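Local coordinates for protein papillomavirus transcription factor E2 (PDB 1QQH) that regulates viral transcription and, as in other papillomavirus E2 proteins, probably supports viral DNA replication, this chain being part of its N-terminal activation domain, at residues A[29-34]-A[45-50]. The protein carries 1 engineered substitution. Numbering follows the deposited sequence.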
loop_
_atom_site.group_PDB
_atom_site.type_symbol
_atom_site.label_atom_id
_atom_site.label_comp_id
_atom_site.label_asym_id
_atom_site.label_seq_id
_atom_site.Cartn_x
_atom_site.Cartn_y
_atom_site.Cartn_z
ATOM N N LEU A 29 2.194 1.199 4.274
ATOM C CA LEU A 29 2.652 -0.082 3.762
ATOM C C LEU A 29 2.269 -1.141 4.784
ATOM O O LEU A 29 1.863 -2.244 4.433
ATOM C CB LEU A 29 4.165 -0.046 3.559
ATOM C CG LEU A 29 4.559 0.946 2.464
ATOM C CD1 LEU A 29 6.064 1.188 2.452
ATOM C CD2 LEU A 29 4.078 0.387 1.128
ATOM N N GLN A 30 2.378 -0.785 6.059
ATOM C CA GLN A 30 2.032 -1.690 7.150
ATOM C C GLN A 30 0.562 -2.117 7.067
ATOM O O GLN A 30 0.250 -3.307 7.172
ATOM C CB GLN A 30 2.321 -1.015 8.500
ATOM C CG GLN A 30 1.840 -1.799 9.710
ATOM C CD GLN A 30 2.237 -1.159 11.036
ATOM O OE1 GLN A 30 3.394 -1.247 11.473
ATOM N NE2 GLN A 30 1.274 -0.507 11.683
ATOM N N ASP A 31 -0.330 -1.148 6.865
ATOM C CA ASP A 31 -1.768 -1.418 6.760
ATOM C C ASP A 31 -2.098 -2.440 5.690
ATOM O O ASP A 31 -3.066 -3.178 5.811
ATOM C CB ASP A 31 -2.554 -0.150 6.411
ATOM C CG ASP A 31 -2.552 0.873 7.513
ATOM O OD1 ASP A 31 -2.460 0.484 8.696
ATOM O OD2 ASP A 31 -2.667 2.076 7.192
ATOM N N THR A 32 -1.294 -2.479 4.638
ATOM C CA THR A 32 -1.557 -3.385 3.531
ATOM C C THR A 32 -0.672 -4.616 3.436
ATOM O O THR A 32 -0.780 -5.366 2.468
ATOM C CB THR A 32 -1.452 -2.631 2.183
ATOM O OG1 THR A 32 -0.132 -2.092 2.037
ATOM C CG2 THR A 32 -2.453 -1.488 2.128
ATOM N N CYS A 33 0.185 -4.850 4.428
ATOM C CA CYS A 33 1.081 -6.002 4.353
ATOM C C CYS A 33 0.415 -7.340 4.652
ATOM O O CYS A 33 -0.671 -7.399 5.223
ATOM C CB CYS A 33 2.289 -5.801 5.276
ATOM S SG CYS A 33 1.955 -6.036 7.032
ATOM N N GLU A 34 1.088 -8.417 4.249
ATOM C CA GLU A 34 0.596 -9.777 4.439
ATOM C C GLU A 34 0.442 -10.162 5.902
ATOM O O GLU A 34 -0.560 -10.769 6.284
ATOM C CB GLU A 34 1.531 -10.781 3.758
ATOM C CG GLU A 34 1.324 -10.928 2.257
ATOM C CD GLU A 34 2.412 -11.768 1.580
ATOM O OE1 GLU A 34 2.261 -12.080 0.375
ATOM O OE2 GLU A 34 3.418 -12.109 2.248
ATOM N N PHE A 45 -9.212 -5.471 6.308
ATOM C CA PHE A 45 -8.137 -4.511 6.480
ATOM C C PHE A 45 -8.539 -3.821 7.776
ATOM O O PHE A 45 -9.717 -3.772 8.124
ATOM C CB PHE A 45 -8.058 -3.513 5.310
ATOM C CG PHE A 45 -7.518 -4.119 4.037
ATOM C CD1 PHE A 45 -8.358 -4.398 2.959
ATOM C CD2 PHE A 45 -6.180 -4.478 3.945
ATOM C CE1 PHE A 45 -7.867 -5.033 1.812
ATOM C CE2 PHE A 45 -5.685 -5.108 2.807
ATOM C CZ PHE A 45 -6.532 -5.388 1.742
ATOM N N LYS A 46 -7.569 -3.329 8.521
ATOM C CA LYS A 46 -7.892 -2.664 9.765
ATOM C C LYS A 46 -6.840 -1.630 10.119
ATOM O O LYS A 46 -5.663 -1.790 9.811
ATOM C CB LYS A 46 -8.044 -3.690 10.896
ATOM C CG LYS A 46 -6.959 -4.761 10.970
ATOM C CD LYS A 46 -7.298 -5.961 10.113
ATOM C CE LYS A 46 -6.340 -7.107 10.370
ATOM N NZ LYS A 46 -6.611 -8.262 9.466
ATOM N N LYS A 47 -7.284 -0.562 10.758
ATOM C CA LYS A 47 -6.406 0.513 11.146
ATOM C C LYS A 47 -6.836 1.026 12.500
ATOM O O LYS A 47 -7.972 0.813 12.922
ATOM C CB LYS A 47 -6.477 1.651 10.119
ATOM C CG LYS A 47 -6.042 1.242 8.726
ATOM C CD LYS A 47 -5.969 2.437 7.781
ATOM C CE LYS A 47 -7.345 2.942 7.391
ATOM N NZ LYS A 47 -7.238 3.992 6.339
ATOM N N GLY A 48 -5.917 1.702 13.178
ATOM C CA GLY A 48 -6.221 2.261 14.480
ATOM C C GLY A 48 -6.296 1.234 15.584
ATOM O O GLY A 48 -7.288 1.154 16.303
ATOM N N GLY A 49 -5.239 0.445 15.722
ATOM C CA GLY A 49 -5.205 -0.558 16.766
ATOM C C GLY A 49 -5.326 0.077 18.136
ATOM O O GLY A 49 -4.734 1.124 18.409
ATOM N N GLN A 50 -6.112 -0.562 18.996
ATOM C CA GLN A 50 -6.331 -0.085 20.357
ATOM C C GLN A 50 -6.166 -1.281 21.290
ATOM O O GLN A 50 -6.695 -2.356 21.030
ATOM C CB GLN A 50 -7.741 0.483 20.492
ATOM C CG GLN A 50 -7.831 1.729 21.352
ATOM C CD GLN A 50 -7.119 2.906 20.720
ATOM O OE1 GLN A 50 -7.387 3.257 19.569
ATOM N NE2 GLN A 50 -6.205 3.525 21.469
HETATM O O HOH W 1 -3.153 -1.200 10.656
HETATM O O HOH W 2 -5.269 -2.779 7.224
#
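Asp-31 lays its carboxylate against the aliphatic chain of Lys-47, the two side chains crossing at about a right angle. From CB, which points at the strand, the side chain turns so that CG stands beside the backbone N and anti to the carbonyl carbon (chi1 -68°); this CG packs 3.7 Å from CG of Lys-47. At the tip the two oxygens part company. OD2 meets the lysine chain one carbon further on, 3.4 Å from Lys-47 CD. OD1 accepts a hydrogen bond from water 1 (2.7 Å to the water O), and the same water donates to the carbonyl O of Lys-46.

Although the charges are opposite, Asp-31 OD2 stays 5.0 Å from Lys-47 NZ. The lysine chain bends at chi3 (-73°), and its ammonium is held by a salt bridge to Glu-25, a hydrogen bond to Asp-26 O and a cation-pi contact with Trp-27. A second water ties the backbones, donating to Asp-31 O at 2.6 Å and accepting from Lys-46 N. It lies in the plane of the Phe-45 ring, at an edge; Asp-31 O also borders that ring, 3.9 Å from CD2.

No direct hydrogen bond joins the segments; two waters bridge them. The type I turn from Gln-30 to Cys-33 leads into helix 34-37, with Cys-33 as its N-cap. This is a water-mediated docking of a beta turn against the start of strand 45-56, where N and O of Lys-46 turn to the waters while the backbones of Phe-45 and Lys-47 pair with strand 63-75, linking the helical and sheet parts of the E2 activation domain.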